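Local coordinates for uncharacterized protein (Legionella pneumophila subsp. pneumophila str. Philadelphia 1, PDB 4RXV) that is of unknown function, but carries an N-terminal RavJ peptidase-family domain of clan CA and is probably an effector with a papain-like peptidase fold, at residues K79-R84 with G219-Y224; N85-F90 with G94-V99; H108-L113 with Y123-I128; R150-P155 with A160-I165. All coordinates share one frame; numbering follows the deposited sequence. Where two conformers were deposited one is given.

Contact 1 (K79-R84 with G219-Y224)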
loop_
_atom_site.group_PDB
_atom_site.type_symbol
_atom_site.label_atom_id
_atom_site.label_comp_id
_atom_site.label_asym_id
_atom_site.label_seq_id
_atom_site.Cartn_x
_atom_site.Cartn_y
_atom_site.Cartn_z
ATOM N N LYS A 79 -11.153 2.465 -6.004
ATOM C CA LYS A 79 -10.987 2.346 -7.445
ATOM C C LYS A 79 -9.552 2.030 -7.831
ATOM O O LYS A 79 -9.325 1.288 -8.774
ATOM C CB LYS A 79 -11.462 3.613 -8.144
ATOM C CG LYS A 79 -12.961 3.648 -8.378
ATOM C CD LYS A 79 -13.356 4.822 -9.251
ATOM C CE LYS A 79 -13.306 6.106 -8.455
ATOM N NZ LYS A 79 -13.204 7.293 -9.321
ATOM N N PHE A 80 -8.599 2.613 -7.118
ATOM C CA PHE A 80 -7.180 2.366 -7.388
ATOM C C PHE A 80 -6.891 0.858 -7.267
ATOM O O PHE A 80 -6.285 0.258 -8.158
ATOM C CB PHE A 80 -6.310 3.183 -6.431
ATOM C CG PHE A 80 -4.828 3.101 -6.707
ATOM C CD1 PHE A 80 -4.079 2.034 -6.276
ATOM C CD2 PHE A 80 -4.177 4.141 -7.357
ATOM C CE1 PHE A 80 -2.722 1.967 -6.518
ATOM C CE2 PHE A 80 -2.812 4.095 -7.595
ATOM C CZ PHE A 80 -2.083 3.003 -7.175
ATOM N N ALA A 81 -7.345 0.248 -6.184
ATOM C CA ALA A 81 -7.149 -1.185 -5.990
ATOM C C ALA A 81 -7.851 -1.992 -7.084
ATOM O O ALA A 81 -7.291 -2.957 -7.622
ATOM C CB ALA A 81 -7.653 -1.597 -4.642
ATOM N N GLN A 82 -9.080 -1.610 -7.414
ATOM C CA GLN A 82 -9.826 -2.311 -8.431
ATOM C C GLN A 82 -9.100 -2.277 -9.780
ATOM O O GLN A 82 -8.987 -3.295 -10.473
ATOM C CB GLN A 82 -11.200 -1.680 -8.561
ATOM C CG GLN A 82 -12.187 -2.478 -9.334
ATOM C CD GLN A 82 -13.576 -2.086 -8.941
ATOM O OE1 GLN A 82 -14.346 -2.895 -8.415
ATOM N NE2 GLN A 82 -13.894 -0.818 -9.135
ATOM N N GLN A 83 -8.637 -1.102 -10.169
ATOM C CA GLN A 83 -8.006 -0.929 -11.468
ATOM C C GLN A 83 -6.688 -1.672 -11.558
ATOM O O GLN A 83 -6.383 -2.268 -12.592
ATOM C CB GLN A 83 -7.765 0.540 -11.724
ATOM C CG GLN A 83 -9.027 1.312 -12.005
ATOM C CD GLN A 83 -9.823 0.721 -13.163
ATOM O OE1 GLN A 83 -11.005 0.385 -13.018
ATOM N NE2 GLN A 83 -9.174 0.575 -14.314
ATOM N N ARG A 84 -5.914 -1.673 -10.480
ATOM C CA ARG A 84 -4.628 -2.354 -10.514
ATOM C C ARG A 84 -4.771 -3.861 -10.489
ATOM O O ARG A 84 -3.832 -4.550 -10.851
ATOM C CB ARG A 84 -3.759 -1.937 -9.323
ATOM C CG ARG A 84 -3.417 -0.475 -9.166
ATOM C CD ARG A 84 -2.680 0.037 -10.330
ATOM N NE ARG A 84 -2.427 1.495 -10.342
ATOM C CZ ARG A 84 -3.359 2.434 -10.496
ATOM N NH1 ARG A 84 -4.651 2.120 -10.509
ATOM N NH2 ARG A 84 -2.995 3.708 -10.607
ATOM N N GLY A 219 -17.382 -3.693 0.473
ATOM C CA GLY A 219 -17.576 -4.923 -0.287
ATOM C C GLY A 219 -17.554 -4.732 -1.797
ATOM O O GLY A 219 -18.045 -5.579 -2.546
ATOM N N GLN A 220 -17.002 -3.610 -2.253
ATOM C CA GLN A 220 -16.855 -3.370 -3.679
ATOM C C GLN A 220 -15.779 -4.230 -4.320
ATOM O O GLN A 220 -15.834 -4.498 -5.527
ATOM C CB GLN A 220 -16.526 -1.915 -3.948
ATOM C CG GLN A 220 -17.568 -0.979 -3.453
ATOM C CD GLN A 220 -17.277 0.432 -3.866
ATOM O OE1 GLN A 220 -17.126 0.727 -5.047
ATOM N NE2 GLN A 220 -17.152 1.308 -2.897
ATOM N N LEU A 221 -14.779 -4.637 -3.540
ATOM C CA LEU A 221 -13.623 -5.322 -4.107
ATOM C C LEU A 221 -13.732 -6.837 -3.960
ATOM O O LEU A 221 -14.255 -7.370 -2.977
ATOM C CB LEU A 221 -12.332 -4.884 -3.422
ATOM C CG LEU A 221 -12.017 -3.395 -3.456
ATOM C CD1 LEU A 221 -10.798 -3.062 -2.643
ATOM C CD2 LEU A 221 -11.848 -2.900 -4.892
ATOM N N THR A 222 -13.212 -7.546 -4.947
ATOM C CA THR A 222 -13.005 -8.973 -4.830
ATOM C C THR A 222 -11.548 -9.189 -4.420
ATOM O O THR A 222 -10.646 -8.716 -5.099
ATOM C CB THR A 222 -13.306 -9.648 -6.155
ATOM O OG1 THR A 222 -14.666 -9.364 -6.526
ATOM C CG2 THR A 222 -13.102 -11.130 -6.039
ATOM N N PRO A 223 -11.298 -9.890 -3.303
ATOM C CA PRO A 223 -9.900 -10.208 -2.984
ATOM C C PRO A 223 -9.208 -10.873 -4.163
ATOM O O PRO A 223 -9.823 -11.666 -4.863
ATOM C CB PRO A 223 -10.017 -11.156 -1.791
ATOM C CG PRO A 223 -11.318 -10.758 -1.137
ATOM C CD PRO A 223 -12.226 -10.464 -2.307
ATOM N N TYR A 224 -7.944 -10.549 -4.387
ATOM C CA TYR A 224 -7.280 -11.020 -5.594
ATOM C C TYR A 224 -7.181 -12.543 -5.639
ATOM O O TYR A 224 -7.243 -13.148 -6.708
ATOM C CB TYR A 224 -5.890 -10.428 -5.692
ATOM C CG TYR A 224 -5.263 -10.505 -7.076
ATOM C CD1 TYR A 224 -5.862 -9.872 -8.153
ATOM C CD2 TYR A 224 -4.039 -11.142 -7.294
ATOM C CE1 TYR A 224 -5.311 -9.893 -9.400
ATOM C CE2 TYR A 224 -3.457 -11.166 -8.567
ATOM C CZ TYR A 224 -4.094 -10.525 -9.606
ATOM O OH TYR A 224 -3.541 -10.502 -10.859
HETATM O O HOH W 1 -17.333 -3.261 -7.364
#
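Leu221 sets its forked end against one flank of helix 74-84, across Ala81 and Gln82. Its CG lies beside the backbone N and anti to the carbonyl carbon (chi1 -58°), and this turns both methyls to the helix. The methyls divide the work. Leu221 CD1 meets the methyl of Ala81, with CB 4.0 Å away. Leu221 CD2 rests on the root of the Gln82 side chain, 3.9 Å from its CB. Ala81 points its methyl at the loop and offers the leucine a small apolar surface. Helix 105-114 adds to that surface, since Leu221 CD1 also touches Gly111 and Val112.

Gln82 leaves the helix in an extended chain, with CG anti to its backbone N (chi1 -166°). Its amide thereby reaches the level of Gln220. Gln82 OE1 and Gln220 O stand 3.6 Å apart, and both are acceptors. A water settles the pair by donating to Gln82 OE1 at 3.2 Å and to Gln220 O at 2.7 Å. The Gln220 side chain reaches the same helix further back: its NE2 donates to Gln75 OE1, and also to Arg217 O in its own loop. The loop backbone is fixed by Asp115, which accepts from the N atoms of Gln220 and Leu221.

The chemistry is thus mixed: a small apolar surface for one leucine, and a water that supplies the hydrogens two facing oxygens lack.

Contact 2 (N85-F90 with G94-V99)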
loop_
_atom_site.group_PDB
_atom_site.type_symbol
_atom_site.label_atom_id
_atom_site.label_comp_id
_atom_site.label_asym_id
_atom_site.label_seq_id
_atom_site.Cartn_x
_atom_site.Cartn_y
_atom_site.Cartn_z
ATOM N N ASN A 85 -5.926 -4.380 -10.074
ATOM C CA ASN A 85 -6.173 -5.826 -10.021
ATOM C C ASN A 85 -6.815 -6.381 -11.284
ATOM O O ASN A 85 -7.076 -7.576 -11.382
ATOM C CB ASN A 85 -7.043 -6.189 -8.824
ATOM C CG ASN A 85 -6.255 -6.256 -7.531
ATOM O OD1 ASN A 85 -5.050 -5.983 -7.474
ATOM N ND2 ASN A 85 -6.940 -6.638 -6.478
ATOM N N LYS A 86 -7.067 -5.540 -12.270
ATOM C CA LYS A 86 -7.557 -6.038 -13.541
ATOM C C LYS A 86 -6.484 -6.876 -14.249
ATOM O O LYS A 86 -5.316 -6.492 -14.326
ATOM C CB LYS A 86 -8.035 -4.882 -14.414
ATOM C CG LYS A 86 -9.267 -4.224 -13.830
ATOM C CD LYS A 86 -9.867 -3.169 -14.748
ATOM C CE LYS A 86 -11.094 -2.511 -14.109
ATOM N NZ LYS A 86 -12.143 -3.489 -13.701
ATOM N N LYS A 87 -6.887 -8.046 -14.740
ATOM C CA LYS A 87 -5.977 -8.911 -15.468
ATOM C C LYS A 87 -6.158 -8.688 -16.948
ATOM O O LYS A 87 -7.252 -8.765 -17.467
ATOM C CB LYS A 87 -6.214 -10.380 -15.133
ATOM C CG LYS A 87 -5.933 -10.711 -13.683
ATOM C CD LYS A 87 -6.238 -12.164 -13.403
ATOM C CE LYS A 87 -6.115 -12.479 -11.921
ATOM N NZ LYS A 87 -6.396 -13.914 -11.656
ATOM N N SER A 88 -5.064 -8.396 -17.626
ATOM C CA SER A 88 -5.102 -8.245 -19.061
ATOM C C SER A 88 -4.317 -9.377 -19.669
ATOM O O SER A 88 -3.916 -10.319 -18.979
ATOM C CB SER A 88 -4.486 -6.914 -19.485
ATOM O OG SER A 88 -3.074 -6.976 -19.415
ATOM N N SER A 89 -4.107 -9.276 -20.974
ATOM C CA SER A 89 -3.336 -10.252 -21.721
ATOM C C SER A 89 -1.860 -10.275 -21.316
ATOM O O SER A 89 -1.177 -11.275 -21.523
ATOM C CB SER A 89 -3.439 -9.934 -23.209
ATOM O OG SER A 89 -4.765 -9.547 -23.541
ATOM N N PHE A 90 -1.371 -9.182 -20.739
ATOM C CA PHE A 90 0.036 -9.078 -20.380
ATOM C C PHE A 90 0.321 -9.981 -19.178
ATOM O O PHE A 90 -0.204 -9.751 -18.075
ATOM C CB PHE A 90 0.365 -7.612 -20.064
ATOM C CG PHE A 90 1.837 -7.298 -19.905
ATOM C CD1 PHE A 90 2.842 -8.211 -20.170
ATOM C CD2 PHE A 90 2.201 -6.038 -19.482
ATOM C CE1 PHE A 90 4.189 -7.851 -20.008
ATOM C CE2 PHE A 90 3.520 -5.690 -19.319
ATOM C CZ PHE A 90 4.517 -6.591 -19.578
ATOM N N GLY A 94 3.585 -16.685 -16.711
ATOM C CA GLY A 94 2.223 -17.182 -16.648
ATOM C C GLY A 94 1.301 -16.461 -15.684
ATOM O O GLY A 94 0.168 -16.889 -15.482
ATOM N N GLU A 95 1.782 -15.359 -15.110
ATOM C CA GLU A 95 1.023 -14.598 -14.127
ATOM C C GLU A 95 0.687 -13.205 -14.667
ATOM O O GLU A 95 1.560 -12.472 -15.145
ATOM C CB GLU A 95 1.821 -14.471 -12.826
ATOM C CG GLU A 95 2.191 -15.808 -12.188
ATOM C CD GLU A 95 3.152 -15.667 -11.018
ATOM O OE1 GLU A 95 3.842 -14.630 -10.925
ATOM O OE2 GLU A 95 3.220 -16.599 -10.190
ATOM N N ALA A 96 -0.584 -12.830 -14.582
ATOM C CA ALA A 96 -1.012 -11.527 -15.059
ATOM C C ALA A 96 -0.227 -10.425 -14.373
ATOM O O ALA A 96 -0.062 -10.416 -13.160
ATOM C CB ALA A 96 -2.491 -11.328 -14.825
ATOM N N VAL A 97 0.200 -9.460 -15.171
ATOM C CA VAL A 97 0.992 -8.341 -14.692
ATOM C C VAL A 97 0.142 -7.283 -13.984
ATOM O O VAL A 97 -0.857 -6.798 -14.515
ATOM C CB VAL A 97 1.728 -7.700 -15.878
ATOM C CG1 VAL A 97 2.400 -6.400 -15.487
ATOM C CG2 VAL A 97 2.754 -8.663 -16.417
ATOM N N ARG A 98 0.588 -6.926 -12.783
ATOM C CA ARG A 98 0.141 -5.741 -12.040
ATOM C C ARG A 98 1.386 -4.937 -11.727
ATOM O O ARG A 98 2.443 -5.534 -11.522
ATOM C CB ARG A 98 -0.595 -6.144 -10.761
ATOM C CG ARG A 98 -1.846 -6.990 -11.026
ATOM C CD ARG A 98 -2.564 -7.362 -9.716
ATOM N NE ARG A 98 -1.717 -8.247 -8.941
ATOM C CZ ARG A 98 -1.868 -8.522 -7.646
ATOM N NH1 ARG A 98 -2.874 -8.017 -6.933
ATOM N NH2 ARG A 98 -0.994 -9.325 -7.062
ATOM N N VAL A 99 1.269 -3.614 -11.702
ATOM C CA VAL A 99 2.438 -2.758 -11.575
ATOM C C VAL A 99 2.211 -1.667 -10.557
ATOM O O VAL A 99 1.182 -1.021 -10.563
ATOM C CB VAL A 99 2.769 -2.067 -12.921
ATOM C CG1 VAL A 99 4.064 -1.249 -12.798
ATOM C CG2 VAL A 99 2.858 -3.050 -14.058
HETATM O O HOH W 2 -2.986 -5.119 -14.492
HETATM O O HOH W 3 -2.190 -8.078 -16.901
#
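Phe90 O takes the N-H of Val97 in a nearly straight bond of 2.9 Å (170° at the hydrogen). The same oxygen also accepts from a water, which in turn receives Ser88 N at 3.0 Å and donates to Val97 O. A second water donates to Val97 O and to Lys86 O, at 2.7 Å from each. Val97 O is therefore gripped by two waters, and both tie it to the 85-90 segment. Ser88 OG accepts from Phe90 N at 3.1 Å, an ST turn that shapes the bend before Phe90.

At the other end Arg98 NH1 donates to Asn85 OD1 over 3.0 Å. The oxygen lies in the guanidinium plane, but the nitrogen stands above the amide carbonyl plane. Asn85 OD1 also accepts from His108 NE2, and Asn85 ND2 is used by Glu16 OE1. Arg98 NH2 goes to Glu16 O, and the guanidinium makes a cation-pi contact with Tyr224.

Apolar contacts complete the pairing. At the hairpin end the Phe90 ring lies beside Val97, with CG anti to its backbone N (chi1 -170°), and chi2 near 7° turns a face to the valine. CG2 of Val97 sits over the centre, 3.8 Å from the centroid, in a CH-pi contact. Midway, Lys87 lays its CG against the methyl of Ala96.

The 85-90 segment leads into strand 91-92 of a short hairpin, and 94-99 lies on its return strand. One direct backbone bond links the segments, two waters bridge further backbone atoms, and the buried Arg98 is shared between Asn85 and Glu16.

Contact 3 (H108-L113 with Y123-I128); sequences HSAGVL and YDVAVI
Ala110 and Leu113 of helix 105-114 pack on Val125 and Val127 of strand 123-133 in a buried, wholly apolar helix-on-sheet contact near the centre of the folded domain. The helix segment runs almost antiparallel to the strand segment, at 168°, and their axes come within 9.3 Å. Ala110 and Leu113 lie one turn apart on the same flank of the helix. The two valines are next but one along the strand, so they share one face of the sheet.

Ala110 touches both valines, Val127 more closely. Its CB is 3.9 Å from Val127 CG2 and 4.4 Å from Val125 CG1. In Val127, CG1 is anti to the backbone N (chi1 -180°), which places CG2 beside that N and against the alanine. Leu113 meets the strand with the base of its side chain, its CB 4.4 Å from Val125 CG2. The body of Leu113 also touches Ile9 of helix 6-14. Tyr77 of helix 74-84 packs on both Ala110 and Val127 and extends the apolar layer.

The other sheet face is covered separately: Ala126, pointing away from the helix, touches Leu151. Val125 and Val127 also bond through their backbones to the neighbouring 202-206 region.

A buried helix laid on an antiparallel sheet in this way is consistent with the papain-like fold of clan CA peptidases, where a central helix packs against the sheet.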
loop_
_atom_site.group_PDB
_atom_site.type_symbol
_atom_site.label_atom_id
_atom_site.label_comp_id
_atom_site.label_asym_id
_atom_site.label_seq_id
_atom_site.Cartn_x
_atom_site.Cartn_y
_atom_site.Cartn_z
ATOM N N HIS A 108 -3.293 1.214 -3.003
ATOM C CA HIS A 108 -4.001 -0.048 -3.212
ATOM C C HIS A 108 -4.509 -0.570 -1.878
ATOM O O HIS A 108 -5.675 -0.917 -1.730
ATOM C CB HIS A 108 -3.045 -1.035 -3.859
ATOM C CG HIS A 108 -3.673 -2.307 -4.312
ATOM N ND1 HIS A 108 -4.199 -3.242 -3.446
ATOM C CD2 HIS A 108 -3.818 -2.798 -5.562
ATOM C CE1 HIS A 108 -4.663 -4.245 -4.164
ATOM N NE2 HIS A 108 -4.439 -4.003 -5.446
ATOM N N SER A 109 -3.619 -0.661 -0.905
ATOM C CA SER A 109 -4.002 -1.152 0.428
ATOM C C SER A 109 -4.982 -0.231 1.124
ATOM O O SER A 109 -5.872 -0.730 1.826
ATOM C CB SER A 109 -2.782 -1.364 1.316
ATOM O OG SER A 109 -1.917 -2.340 0.796
ATOM N N ALA A 110 -4.866 1.081 0.952
ATOM C CA ALA A 110 -5.874 1.981 1.496
ATOM C C ALA A 110 -7.256 1.605 0.962
ATOM O O ALA A 110 -8.224 1.568 1.728
ATOM C CB ALA A 110 -5.538 3.423 1.193
ATOM N N GLY A 111 -7.359 1.296 -0.334
ATOM C CA GLY A 111 -8.627 0.864 -0.901
ATOM C C GLY A 111 -9.130 -0.433 -0.317
ATOM O O GLY A 111 -10.307 -0.538 0.039
ATOM N N VAL A 112 -8.255 -1.425 -0.203
ATOM C CA VAL A 112 -8.628 -2.704 0.395
ATOM C C VAL A 112 -9.210 -2.502 1.793
ATOM O O VAL A 112 -10.212 -3.111 2.155
ATOM C CB VAL A 112 -7.417 -3.656 0.418
ATOM C CG1 VAL A 112 -7.676 -4.874 1.268
ATOM C CG2 VAL A 112 -7.011 -4.053 -1.013
ATOM N N LEU A 113 -8.550 -1.672 2.584
ATOM C CA LEU A 113 -8.951 -1.459 3.965
ATOM C C LEU A 113 -10.222 -0.634 4.077
ATOM O O LEU A 113 -11.081 -0.935 4.897
ATOM C CB LEU A 113 -7.812 -0.799 4.718
ATOM C CG LEU A 113 -6.561 -1.663 4.769
ATOM C CD1 LEU A 113 -5.364 -0.822 5.211
ATOM C CD2 LEU A 113 -6.728 -2.906 5.582
ATOM N N TYR A 123 -11.102 1.117 12.952
ATOM C CA TYR A 123 -9.978 1.957 12.614
ATOM C C TYR A 123 -10.398 3.059 11.668
ATOM O O TYR A 123 -11.284 2.874 10.849
ATOM C CB TYR A 123 -8.883 1.124 11.915
ATOM C CG TYR A 123 -8.179 0.116 12.789
ATOM C CD1 TYR A 123 -7.198 0.513 13.674
ATOM C CD2 TYR A 123 -8.473 -1.230 12.723
ATOM C CE1 TYR A 123 -6.536 -0.413 14.473
ATOM C CE2 TYR A 123 -7.831 -2.149 13.528
ATOM C CZ TYR A 123 -6.867 -1.736 14.403
ATOM O OH TYR A 123 -6.250 -2.682 15.189
ATOM N N ASP A 124 -9.696 4.183 11.760
ATOM C CA ASP A 124 -9.652 5.160 10.685
ATOM C C ASP A 124 -8.439 4.838 9.803
ATOM O O ASP A 124 -7.499 4.160 10.236
ATOM C CB ASP A 124 -9.540 6.580 11.253
ATOM C CG ASP A 124 -10.714 6.972 12.125
ATOM O OD1 ASP A 124 -11.860 6.804 11.679
ATOM O OD2 ASP A 124 -10.489 7.508 13.240
ATOM N N VAL A 125 -8.467 5.311 8.552
ATOM C CA VAL A 125 -7.404 5.042 7.589
ATOM C C VAL A 125 -6.733 6.352 7.259
ATOM O O VAL A 125 -7.403 7.373 7.093
ATOM C CB VAL A 125 -7.975 4.376 6.326
ATOM C CG1 VAL A 125 -6.888 4.165 5.287
ATOM C CG2 VAL A 125 -8.594 3.037 6.671
ATOM N N ALA A 126 -5.412 6.337 7.164
ATOM C CA ALA A 126 -4.677 7.510 6.719
ATOM C C ALA A 126 -3.649 7.091 5.687
ATOM O O ALA A 126 -3.217 5.935 5.654
ATOM C CB ALA A 126 -4.000 8.218 7.874
ATOM N N VAL A 127 -3.253 8.029 4.853
ATOM C CA VAL A 127 -2.153 7.808 3.905
ATOM C C VAL A 127 -1.151 8.921 4.114
ATOM O O VAL A 127 -1.529 10.105 4.174
ATOM C CB VAL A 127 -2.654 7.766 2.447
ATOM C CG1 VAL A 127 -1.479 7.524 1.480
ATOM C CG2 VAL A 127 -3.711 6.693 2.280
ATOM N N ILE A 128 0.096 8.541 4.271
ATOM C CA ILE A 128 1.166 9.453 4.623
ATOM C C ILE A 128 2.309 9.364 3.626
ATOM O O ILE A 128 2.577 8.324 3.026
ATOM C CB ILE A 128 1.715 9.173 6.060
ATOM C CG1 ILE A 128 2.501 7.853 6.126
ATOM C CG2 ILE A 128 0.571 9.190 7.074
ATOM C CD1 ILE A 128 3.155 7.569 7.501
#

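Contact 4 (R150-P155 with A160-I165)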
loop_
_atom_site.group_PDB
_atom_site.type_symbol
_atom_site.label_atom_id
_atom_site.label_comp_id
_atom_site.label_asym_id
_atom_site.label_seq_id
_atom_site.Cartn_x
_atom_site.Cartn_y
_atom_site.Cartn_z
ATOM N N ARG A 150 -6.596 11.822 15.564
ATOM C CA ARG A 150 -6.438 12.843 14.536
ATOM C C ARG A 150 -4.956 13.092 14.376
ATOM O O ARG A 150 -4.274 13.516 15.319
ATOM C CB ARG A 150 -7.133 14.143 14.922
ATOM N N LEU A 151 -4.451 12.820 13.194
ATOM C CA LEU A 151 -3.054 12.999 12.944
ATOM C C LEU A 151 -2.836 14.450 12.592
ATOM O O LEU A 151 -3.769 15.141 12.190
ATOM C CB LEU A 151 -2.628 12.102 11.785
ATOM C CG LEU A 151 -2.869 10.609 12.027
ATOM C CD1 LEU A 151 -2.475 9.829 10.789
ATOM C CD2 LEU A 151 -2.124 10.104 13.253
ATOM N N PRO A 152 -1.599 14.914 12.707
ATOM C CA PRO A 152 -1.292 16.273 12.262
ATOM C C PRO A 152 -1.589 16.464 10.792
ATOM O O PRO A 152 -1.387 15.548 9.998
ATOM C CB PRO A 152 0.208 16.402 12.543
ATOM C CG PRO A 152 0.709 15.007 12.656
ATOM C CD PRO A 152 -0.408 14.178 13.158
ATOM N N GLN A 153 -2.012 17.669 10.436
ATOM C CA GLN A 153 -2.241 18.054 9.059
ATOM C C GLN A 153 -1.087 18.898 8.532
ATOM O O GLN A 153 -0.492 19.677 9.294
ATOM C CB GLN A 153 -3.514 18.882 8.957
ATOM C CG GLN A 153 -4.745 18.138 9.349
ATOM C CD GLN A 153 -5.931 19.070 9.377
ATOM O OE1 GLN A 153 -6.821 18.990 8.533
ATOM N NE2 GLN A 153 -5.930 19.981 10.331
ATOM N N PRO A 154 -0.802 18.779 7.224
ATOM C CA PRO A 154 0.262 19.621 6.676
ATOM C C PRO A 154 -0.026 21.104 6.937
ATOM O O PRO A 154 -1.164 21.545 6.847
ATOM C CB PRO A 154 0.215 19.303 5.183
ATOM C CG PRO A 154 -0.337 17.884 5.128
ATOM C CD PRO A 154 -1.375 17.868 6.218
ATOM N N PRO A 155 1.013 21.895 7.212
ATOM C CA PRO A 155 2.437 21.548 7.126
ATOM C C PRO A 155 3.041 20.964 8.404
ATOM O O PRO A 155 4.257 20.816 8.458
ATOM C CB PRO A 155 3.084 22.900 6.813
ATOM C CG PRO A 155 2.229 23.858 7.553
ATOM C CD PRO A 155 0.832 23.362 7.357
ATOM N N ALA A 160 7.022 10.513 15.952
ATOM C CA ALA A 160 6.682 9.455 16.884
ATOM C C ALA A 160 5.809 9.949 18.031
ATOM O O ALA A 160 4.938 9.216 18.509
ATOM C CB ALA A 160 7.944 8.804 17.420
ATOM N N GLU A 161 6.026 11.178 18.489
ATOM C CA GLU A 161 5.308 11.638 19.681
ATOM C C GLU A 161 3.860 12.034 19.381
ATOM O O GLU A 161 3.095 12.298 20.304
ATOM C CB GLU A 161 6.052 12.767 20.411
ATOM C CG GLU A 161 6.030 14.107 19.721
ATOM C CD GLU A 161 7.093 14.238 18.649
ATOM O OE1 GLU A 161 7.302 15.373 18.164
ATOM O OE2 GLU A 161 7.724 13.218 18.294
ATOM N N VAL A 162 3.488 12.069 18.102
ATOM C CA VAL A 162 2.086 12.289 17.724
ATOM C C VAL A 162 1.552 11.109 16.884
ATOM O O VAL A 162 0.616 11.256 16.108
ATOM C CB VAL A 162 1.881 13.680 17.026
ATOM C CG1 VAL A 162 2.179 14.815 18.009
ATOM C CG2 VAL A 162 2.736 13.840 15.790
ATOM N N PHE A 163 2.138 9.925 17.088
ATOM C CA PHE A 163 1.734 8.678 16.408
ATOM C C PHE A 163 0.924 7.843 17.416
ATOM O O PHE A 163 1.477 7.377 18.410
ATOM C CB PHE A 163 2.999 7.943 15.994
ATOM C CG PHE A 163 2.814 6.848 14.972
ATOM C CD1 PHE A 163 2.514 7.130 13.661
ATOM C CD2 PHE A 163 3.068 5.532 15.309
ATOM C CE1 PHE A 163 2.417 6.119 12.726
ATOM C CE2 PHE A 163 2.985 4.517 14.357
ATOM C CZ PHE A 163 2.680 4.814 13.082
ATOM N N PRO A 164 -0.387 7.654 17.179
ATOM C CA PRO A 164 -1.225 7.058 18.224
ATOM C C PRO A 164 -0.844 5.642 18.612
ATOM O O PRO A 164 -0.416 4.867 17.749
ATOM C CB PRO A 164 -2.614 7.050 17.589
ATOM C CG PRO A 164 -2.580 8.167 16.627
ATOM C CD PRO A 164 -1.200 8.166 16.065
ATOM N N ILE A 165 -1.050 5.322 19.889
ATOM C CA ILE A 165 -0.956 3.957 20.382
ATOM C C ILE A 165 -1.895 3.098 19.566
ATOM O O ILE A 165 -3.046 3.462 19.348
ATOM C CB ILE A 165 -1.380 3.851 21.888
ATOM C CG1 ILE A 165 -0.409 4.612 22.783
ATOM C CG2 ILE A 165 -1.456 2.392 22.346
ATOM C CD1 ILE A 165 -0.883 4.767 24.224
HETATM O O HOH W 4 -1.622 12.410 16.449
#
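Leu151 turns its CG beside the backbone N (chi1 -59°), and a chi2 of 177° sets CD1 anti to CA and leaves CD2 as the branch turned to the ring of Pro164. The side chains meet at about a right angle. Leu151 CD2 comes within 3.5 Å of Pro164 CD, a tight approach, and 3.9 Å from its CG. In Val162 the first torsion of -65° puts CG2 between the backbone N and the carbonyl carbon. That methyl faces the next residue along, Pro152, whose CG is 3.9 Å from it. The contact is thus two adjacent apolar pairs.

The remaining link is polar and indirect. One water donates to Arg150 O at 3.1 Å. It also donates to Val162 O. Residues 160-161 form a short 3-10 segment, and Phe163 N donates to Ala160 O over 3.2 Å. This turn brings Val162 and Pro164 round to face the 150-155 segment.

Leu151 is buried, and it anchors the contact to the sheet beneath. It packs on Leu143 of strand 136-146 and Val203 of strand 202-206, while its backbone N donates to Gln206 OE1. Phe163 lies on Leu143 too and meets Phe199 edge to face.

The arrangement is that of a long, proline-rich connection between neighbouring antiparallel strands, 136-146 and 168-170, which folds on itself and packs on part of one face of the sheet.

Overall arrangement
From the N terminus, helix 74-84 opens contact 1, which closes only near the C terminus at 219-224 and encloses the other three. Within that long loop, contacts 2, 3 and 4 follow in series, and none cross. Contact 2 closes a short hairpin beyond the helix, and meets the helix of contact 3 at Asn85 and His108. Contact 3 joins helix 105-114 to strand 123-133 across the short helix 117-122. Contact 4 closes a loop before strand 168-170. Contact 1 touches contacts 2 and 3, through Tyr224 and Leu221 among others. Contact 3 packs on one face of the sheet, and Ala126, on the other face, touches Leu151 of contact 4.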